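Local structure of hydroxylase (Rhodococcus sp., 2OR0) at residues A344-F356 / M370-A382. The protein is probably a flavin-dependent hydroxylase of the acyl-CoA dehydrogenase family, using reduced flavin and molecular oxygen. Numbering follows the deposited sequence.
Sequences AAWRAVRAADEIF and MQRFWRDAHAGLA
F356 lies flat against W374 where helices 331-356 and 370-381 pack nearly antiparallel, their N-to-C directions 150° apart, in the helical C-terminal domain characteristic of the acyl-CoA dehydrogenase family. The phenyl ring forms a face-to-face stack with the five-membered ring of the indole, the centroids 4.1 Å apart and the planes turned by 13°. With CG anti to the backbone N (chi1 172°), W374 turns its indole toward F356, while H378 CD2 lies over the opposite indole face, toward its rim. M370, a selenomethionine, brings SE to the edge of the F356 ring, a Met-aromatic contact, and its CE meets I355 CG1.

D353 joins W374 and H378 through a single oxygen, OD1. W374 NE1 donates to D353 OD1 over 2.9 Å, tilted from the indole plane, in a bent bond. H378 NE2 donates to the same OD1, though the modelled 2.5 Å is too short to trust in detail. The imidazole and carboxylate are nearly coplanar, an arrangement that probably restrains rotation of the imidazole. A leucine in place of W374 would probably leave D353 OD1 with one fewer donor and F356 without its stacking partner.

Beyond D353, aliphatic groups meet ring faces: V349 CG1 sits over the imidazole, while its CG2 meets A377 CB, and helix 250-277 adds V262 against V349. Near the end of the contact, L381 CD1 rests over the five-membered ring of W346, 3.9 Å from its centroid, while W346 NE1 is hydrogen-bonded to H386 O.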
ATOM      1  N   ALA A 344       1.329  10.936  -8.679  1.00 21.02           N
ATOM      2  CA  ALA A 344       1.301  11.410  -7.302  1.00 21.81           C
ATOM      3  C   ALA A 344       2.500  10.882  -6.479  1.00 21.86           C
ATOM      4  O   ALA A 344       3.094  11.639  -5.709  1.00 22.01           O
ATOM      5  CB  ALA A 344      -0.006  11.038  -6.613  1.00 21.38           C
ATOM      6  N   ALA A 345       2.825   9.590  -6.614  1.00 20.99           N
ATOM      7  CA  ALA A 345       4.008   9.035  -5.927  1.00 20.58           C
ATOM      8  C   ALA A 345       5.298   9.750  -6.374  1.00 19.43           C
ATOM      9  O   ALA A 345       6.096  10.178  -5.540  1.00 19.75           O
ATOM     10  CB  ALA A 345       4.126   7.517  -6.154  1.00 20.11           C
ATOM     11  N   TRP A 346       5.476   9.900  -7.679  1.00 18.73           N
ATOM     12  CA  TRP A 346       6.692  10.466  -8.215  1.00 20.53           C
ATOM     13  C   TRP A 346       6.893  11.949  -7.799  1.00 21.59           C
ATOM     14  O   TRP A 346       8.003  12.353  -7.427  1.00 21.32           O
ATOM     15  CB  TRP A 346       6.723  10.340  -9.740  1.00 20.02           C
ATOM     16  CG  TRP A 346       7.116   8.927 -10.211  1.00 22.87           C
ATOM     17  CD1 TRP A 346       6.326   7.773 -10.184  1.00 22.75           C
ATOM     18  CD2 TRP A 346       8.386   8.525 -10.760  1.00 21.13           C
ATOM     19  NE1 TRP A 346       7.038   6.704 -10.727  1.00 21.63           N
ATOM     20  CE2 TRP A 346       8.300   7.134 -11.061  1.00 23.21           C
ATOM     21  CE3 TRP A 346       9.579   9.212 -11.048  1.00 21.96           C
ATOM     22  CZ2 TRP A 346       9.360   6.428 -11.631  1.00 21.99           C
ATOM     23  CZ3 TRP A 346      10.652   8.495 -11.615  1.00 22.06           C
ATOM     24  CH2 TRP A 346      10.524   7.120 -11.897  1.00 22.06           C
ATOM     25  N   ARG A 347       5.810  12.726  -7.880  1.00 21.34           N
ATOM     26  CA  ARG A 347       5.804  14.144  -7.521  1.00 21.43           C
ATOM     27  C   ARG A 347       6.262  14.335  -6.073  1.00 20.54           C
ATOM     28  O   ARG A 347       7.087  15.189  -5.789  1.00 20.61           O
ATOM     29  CB  ARG A 347       4.391  14.754  -7.747  1.00 20.46           C
ATOM     30  CG  ARG A 347       4.336  16.307  -7.667  1.00 24.18           C
ATOM     31  CD  ARG A 347       2.898  16.832  -7.911  1.00 20.45           C
ATOM     32  NE  ARG A 347       2.334  16.307  -9.165  1.00 22.18           N
ATOM     33  CZ  ARG A 347       1.371  15.385  -9.252  1.00 20.51           C
ATOM     34  NH1 ARG A 347       0.805  14.874  -8.164  1.00 21.82           N
ATOM     35  NH2 ARG A 347       0.967  14.982 -10.433  1.00 20.21           N
ATOM     36  N   ALA A 348       5.722  13.521  -5.183  1.00 19.61           N
ATOM     37  CA  ALA A 348       5.962  13.619  -3.751  1.00 19.37           C
ATOM     38  C   ALA A 348       7.394  13.214  -3.438  1.00 19.90           C
ATOM     39  O   ALA A 348       8.096  13.900  -2.690  1.00 19.82           O
ATOM     40  CB  ALA A 348       4.983  12.738  -3.021  1.00 19.05           C
ATOM     41  N   VAL A 349       7.862  12.129  -4.051  1.00 19.80           N
ATOM     42  CA  VAL A 349       9.258  11.726  -3.833  1.00 19.51           C
ATOM     43  C   VAL A 349      10.269  12.760  -4.346  1.00 20.71           C
ATOM     44  O   VAL A 349      11.227  13.085  -3.630  1.00 19.12           O
ATOM     45  CB  VAL A 349       9.572  10.308  -4.350  1.00 19.23           C
ATOM     46  CG1 VAL A 349      11.051   9.985  -4.106  1.00 17.69           C
ATOM     47  CG2 VAL A 349       8.672   9.284  -3.631  1.00 16.99           C
ATOM     48  N   ARG A 350      10.058  13.274  -5.557  1.00 21.89           N
ATOM     49  CA  ARG A 350      10.941  14.309  -6.069  1.00 24.23           C
ATOM     50  C   ARG A 350      10.994  15.547  -5.149  1.00 23.41           C
ATOM     51  O   ARG A 350      12.058  16.162  -4.995  1.00 23.56           O
ATOM     52  CB  ARG A 350      10.549  14.761  -7.472  1.00 24.42           C
ATOM     53  CG  ARG A 350      10.956  13.770  -8.595  1.00 28.14           C
ATOM     54  CD  ARG A 350      10.845  14.436  -9.982  1.00 28.23           C
ATOM     55  NE  ARG A 350      11.087  13.467 -11.056  1.00 35.31           N
ATOM     56  CZ  ARG A 350      10.128  12.895 -11.780  1.00 37.12           C
ATOM     57  NH1 ARG A 350       8.847  13.206 -11.549  1.00 35.75           N
ATOM     58  NH2 ARG A 350      10.444  12.010 -12.741  1.00 36.26           N
ATOM     59  N   ALA A 351       9.855  15.913  -4.573  1.00 23.34           N
ATOM     60  CA  ALA A 351       9.751  17.056  -3.650  1.00 22.85           C
ATOM     61  C   ALA A 351      10.518  16.801  -2.348  1.00 23.46           C
ATOM     62  O   ALA A 351      11.190  17.710  -1.796  1.00 23.67           O
ATOM     63  CB  ALA A 351       8.278  17.334  -3.348  1.00 22.68           C
ATOM     64  N   ALA A 352      10.421  15.571  -1.851  1.00 22.43           N
ATOM     65  CA  ALA A 352      11.204  15.187  -0.702  1.00 23.31           C
ATOM     66  C   ALA A 352      12.704  15.234  -1.018  1.00 22.91           C
ATOM     67  O   ALA A 352      13.494  15.616  -0.143  1.00 22.64           O
ATOM     68  CB  ALA A 352      10.805  13.793  -0.216  1.00 23.62           C
ATOM     69  N   ASP A 353      13.103  14.826  -2.234  1.00 22.31           N
ATOM     70  CA  ASP A 353      14.523  14.940  -2.628  1.00 22.67           C
ATOM     71  C   ASP A 353      15.026  16.394  -2.572  1.00 22.32           C
ATOM     72  O   ASP A 353      16.170  16.634  -2.192  1.00 21.80           O
ATOM     73  CB  ASP A 353      14.810  14.408  -4.024  1.00 21.90           C
ATOM     74  CG  ASP A 353      14.651  12.894  -4.137  1.00 27.47           C
ATOM     75  OD1 ASP A 353      14.742  12.185  -3.094  1.00 31.06           O
ATOM     76  OD2 ASP A 353      14.426  12.418  -5.290  1.00 27.65           O
ATOM     77  N   GLU A 354      14.195  17.342  -3.024  1.00 22.34           N
ATOM     78  CA  GLU A 354      14.605  18.731  -3.112  1.00 23.43           C
ATOM     79  C   GLU A 354      14.871  19.294  -1.710  1.00 23.25           C
ATOM     80  O   GLU A 354      15.805  20.041  -1.513  1.00 23.36           O
ATOM     81  CB  GLU A 354      13.568  19.575  -3.890  1.00 22.93           C
ATOM     82  CG  GLU A 354      13.523  19.235  -5.359  1.00 28.57           C
ATOM     83  CD  GLU A 354      14.859  19.557  -6.081  1.00 33.02           C
ATOM     84  OE1 GLU A 354      15.452  20.623  -5.822  1.00 35.21           O
ATOM     85  OE2 GLU A 354      15.312  18.749  -6.914  1.00 36.98           O
ATOM     86  N   ILE A 355      14.068  18.920  -0.727  1.00 24.06           N
ATOM     87  CA  ILE A 355      14.338  19.423   0.629  1.00 25.14           C
ATOM     88  C   ILE A 355      15.458  18.668   1.339  1.00 24.70           C
ATOM     89  O   ILE A 355      16.188  19.266   2.122  1.00 24.43           O
ATOM     90  CB  ILE A 355      13.085  19.496   1.518  1.00 25.57           C
ATOM     91  CG1 ILE A 355      12.370  18.140   1.575  1.00 27.15           C
ATOM     92  CG2 ILE A 355      12.145  20.591   1.012  1.00 26.70           C
ATOM     93  CD1 ILE A 355      11.229  18.107   2.628  1.00 27.41           C
ATOM     94  N   PHE A 356      15.601  17.373   1.058  1.00 23.83           N
ATOM     95  CA  PHE A 356      16.699  16.611   1.650  1.00 23.85           C
ATOM     96  C   PHE A 356      18.042  17.195   1.193  1.00 23.15           C
ATOM     97  O   PHE A 356      18.975  17.303   1.975  1.00 23.93           O
ATOM     98  CB  PHE A 356      16.606  15.107   1.318  1.00 22.97           C
ATOM     99  CG  PHE A 356      17.567  14.244   2.146  1.00 24.37           C
ATOM    100  CD1 PHE A 356      17.407  14.127   3.537  1.00 23.89           C
ATOM    101  CD2 PHE A 356      18.613  13.564   1.544  1.00 21.72           C
ATOM    102  CE1 PHE A 356      18.289  13.357   4.321  1.00 23.47           C
ATOM    103  CE2 PHE A 356      19.506  12.770   2.315  1.00 22.27           C
ATOM    104  CZ  PHE A 356      19.347  12.670   3.703  1.00 21.30           C
HETATM  105  N   MSE A 370      14.709  12.449   9.746  1.00 27.37           N
HETATM  106  CA  MSE A 370      14.323  12.827   8.376  1.00 27.29           C
HETATM  107  C   MSE A 370      14.850  11.833   7.330  1.00 25.89           C
HETATM  108  O   MSE A 370      14.104  11.427   6.441  1.00 26.20           O
HETATM  109  CB  MSE A 370      14.768  14.248   8.000  1.00 26.73           C
HETATM  110  CG  MSE A 370      14.328  14.639   6.587  1.00 26.25           C
HETATM  111 SE   MSE A 370      15.049  16.327   5.994  0.80 31.37          SE
HETATM  112  CE  MSE A 370      14.103  16.429   4.297  1.00 28.19           C
ATOM    113  N   GLN A 371      16.122  11.449   7.456  1.00 24.87           N
ATOM    114  CA  GLN A 371      16.769  10.533   6.507  1.00 23.50           C
ATOM    115  C   GLN A 371      16.037   9.203   6.371  1.00 23.70           C
ATOM    116  O   GLN A 371      16.102   8.585   5.304  1.00 23.86           O
ATOM    117  CB  GLN A 371      18.277  10.315   6.821  1.00 23.03           C
ATOM    118  CG  GLN A 371      18.659   9.898   8.254  1.00 21.25           C
ATOM    119  CD  GLN A 371      18.256   8.492   8.574  1.00 23.08           C
ATOM    120  OE1 GLN A 371      18.317   7.610   7.704  1.00 23.71           O
ATOM    121  NE2 GLN A 371      17.845   8.253   9.830  1.00 20.26           N
ATOM    122  N   ARG A 372      15.350   8.772   7.436  1.00 23.49           N
ATOM    123  CA  ARG A 372      14.651   7.478   7.444  1.00 24.49           C
ATOM    124  C   ARG A 372      13.392   7.605   6.594  1.00 23.91           C
ATOM    125  O   ARG A 372      13.066   6.715   5.832  1.00 23.88           O
ATOM    126  CB  ARG A 372      14.311   7.019   8.895  1.00 23.45           C
ATOM    127  CG  ARG A 372      13.595   5.607   9.044  1.00 24.62           C
ATOM    128  CD  ARG A 372      12.973   5.396  10.482  1.00 27.22           C
ATOM    129  NE  ARG A 372      14.000   5.826  11.383  1.00 35.47           N
ATOM    130  CZ  ARG A 372      13.928   6.720  12.352  1.00 35.38           C
ATOM    131  NH1 ARG A 372      12.789   7.272  12.735  1.00 36.46           N
ATOM    132  NH2 ARG A 372      15.064   7.005  12.973  1.00 35.96           N
ATOM    133  N   PHE A 373      12.696   8.738   6.718  1.00 23.98           N
ATOM    134  CA  PHE A 373      11.531   9.025   5.873  1.00 22.83           C
ATOM    135  C   PHE A 373      11.972   9.176   4.446  1.00 21.60           C
ATOM    136  O   PHE A 373      11.332   8.663   3.553  1.00 21.42           O
ATOM    137  CB  PHE A 373      10.754  10.262   6.353  1.00 22.58           C
ATOM    138  CG  PHE A 373      10.004  10.038   7.653  1.00 23.02           C
ATOM    139  CD1 PHE A 373       8.716   9.511   7.652  1.00 22.01           C
ATOM    140  CD2 PHE A 373      10.600  10.347   8.873  1.00 23.92           C
ATOM    141  CE1 PHE A 373       8.043   9.311   8.845  1.00 23.99           C
ATOM    142  CE2 PHE A 373       9.937  10.137  10.096  1.00 22.86           C
ATOM    143  CZ  PHE A 373       8.649   9.627  10.074  1.00 23.67           C
ATOM    144  N   TRP A 374      13.105   9.837   4.229  1.00 21.49           N
ATOM    145  CA  TRP A 374      13.598  10.041   2.877  1.00 21.13           C
ATOM    146  C   TRP A 374      13.932   8.687   2.162  1.00 21.84           C
ATOM    147  O   TRP A 374      13.541   8.476   1.003  1.00 21.69           O
ATOM    148  CB  TRP A 374      14.791  11.021   2.899  1.00 22.33           C
ATOM    149  CG  TRP A 374      15.470  11.142   1.561  1.00 21.47           C
ATOM    150  CD1 TRP A 374      15.083  11.915   0.498  1.00 22.62           C
ATOM    151  CD2 TRP A 374      16.663  10.484   1.170  1.00 23.00           C
ATOM    152  NE1 TRP A 374      15.971  11.763  -0.549  1.00 23.00           N
ATOM    153  CE2 TRP A 374      16.945  10.877  -0.166  1.00 22.39           C
ATOM    154  CE3 TRP A 374      17.534   9.582   1.816  1.00 23.83           C
ATOM    155  CZ2 TRP A 374      18.055  10.400  -0.869  1.00 21.81           C
ATOM    156  CZ3 TRP A 374      18.636   9.098   1.098  1.00 23.47           C
ATOM    157  CH2 TRP A 374      18.878   9.517  -0.227  1.00 22.55           C
ATOM    158  N   ARG A 375      14.638   7.786   2.854  1.00 21.48           N
ATOM    159  CA  ARG A 375      14.960   6.451   2.296  1.00 21.53           C
ATOM    160  C   ARG A 375      13.677   5.621   2.130  1.00 21.70           C
ATOM    161  O   ARG A 375      13.517   4.927   1.131  1.00 21.70           O
ATOM    162  CB  ARG A 375      15.955   5.695   3.195  1.00 20.60           C
ATOM    163  CG  ARG A 375      17.389   6.321   3.246  1.00 21.17           C
ATOM    164  CD  ARG A 375      18.339   5.493   4.156  1.00 21.40           C
ATOM    165  NE  ARG A 375      18.037   5.655   5.582  1.00 23.74           N
ATOM    166  CZ  ARG A 375      17.423   4.745   6.335  1.00 25.11           C
ATOM    167  NH1 ARG A 375      17.000   3.607   5.797  1.00 25.18           N
ATOM    168  NH2 ARG A 375      17.214   4.978   7.630  1.00 25.03           N
ATOM    169  N   ASP A 376      12.776   5.685   3.116  1.00 21.78           N
ATOM    170  CA  ASP A 376      11.482   4.973   3.007  1.00 23.35           C
ATOM    171  C   ASP A 376      10.713   5.376   1.733  1.00 22.93           C
ATOM    172  O   ASP A 376      10.102   4.536   1.048  1.00 23.98           O
ATOM    173  CB  ASP A 376      10.598   5.246   4.229  1.00 22.61           C
ATOM    174  CG  ASP A 376      11.137   4.640   5.527  1.00 27.08           C
ATOM    175  OD1 ASP A 376      12.048   3.761   5.513  1.00 30.84           O
ATOM    176  OD2 ASP A 376      10.633   5.054   6.608  1.00 29.49           O
ATOM    177  N   ALA A 377      10.720   6.662   1.411  1.00 22.85           N
ATOM    178  CA  ALA A 377       9.964   7.136   0.251  1.00 22.40           C
ATOM    179  C   ALA A 377      10.530   6.521  -1.014  1.00 21.91           C
ATOM    180  O   ALA A 377       9.793   6.102  -1.875  1.00 21.92           O
ATOM    181  CB  ALA A 377       9.986   8.686   0.146  1.00 22.00           C
ATOM    182  N   HIS A 378      11.851   6.521  -1.134  1.00 21.93           N
ATOM    183  CA  HIS A 378      12.544   5.851  -2.260  1.00 21.20           C
ATOM    184  C   HIS A 378      12.328   4.342  -2.329  1.00 20.69           C
ATOM    185  O   HIS A 378      12.121   3.800  -3.411  1.00 21.58           O
ATOM    186  CB  HIS A 378      14.032   6.190  -2.239  1.00 19.99           C
ATOM    187  CG  HIS A 378      14.288   7.571  -2.714  1.00 21.96           C
ATOM    188  ND1 HIS A 378      14.270   7.906  -4.049  1.00 23.55           N
ATOM    189  CD2 HIS A 378      14.454   8.726  -2.036  1.00 23.11           C
ATOM    190  CE1 HIS A 378      14.466   9.207  -4.174  1.00 24.92           C
ATOM    191  NE2 HIS A 378      14.561   9.729  -2.966  1.00 23.79           N
ATOM    192  N   ALA A 379      12.391   3.662  -1.199  1.00 21.42           N
ATOM    193  CA  ALA A 379      11.989   2.239  -1.193  1.00 22.34           C
ATOM    194  C   ALA A 379      10.565   2.061  -1.709  1.00 22.76           C
ATOM    195  O   ALA A 379      10.325   1.210  -2.567  1.00 23.04           O
ATOM    196  CB  ALA A 379      12.091   1.668   0.167  1.00 21.76           C
ATOM    197  N   GLY A 380       9.615   2.845  -1.173  1.00 22.72           N
ATOM    198  CA  GLY A 380       8.220   2.784  -1.661  1.00 22.65           C
ATOM    199  C   GLY A 380       8.045   3.048  -3.157  1.00 23.13           C
ATOM    200  O   GLY A 380       7.217   2.415  -3.826  1.00 23.36           O
ATOM    201  N   LEU A 381       8.839   3.962  -3.710  1.00 23.29           N
ATOM    202  CA  LEU A 381       8.730   4.308  -5.137  1.00 24.06           C
ATOM    203  C   LEU A 381       9.100   3.161  -6.066  1.00 25.02           C
ATOM    204  O   LEU A 381       8.692   3.167  -7.246  1.00 25.11           O
ATOM    205  CB  LEU A 381       9.609   5.548  -5.490  1.00 24.42           C
ATOM    206  CG  LEU A 381       9.376   6.216  -6.857  1.00 23.56           C
ATOM    207  CD1 LEU A 381       7.926   6.689  -6.936  1.00 22.99           C
ATOM    208  CD2 LEU A 381      10.338   7.412  -7.163  1.00 24.31           C
ATOM    209  N   ALA A 382       9.913   2.220  -5.564  1.00 25.61           N
ATOM    210  CA  ALA A 382      10.369   1.041  -6.344  1.00 26.71           C
ATOM    211  C   ALA A 382       9.269  -0.026  -6.549  1.00 27.24           C
ATOM    212  O   ALA A 382       9.427  -0.945  -7.332  1.00 28.27           O
ATOM    213  CB  ALA A 382      11.609   0.405  -5.669  1.00 25.99           C
TER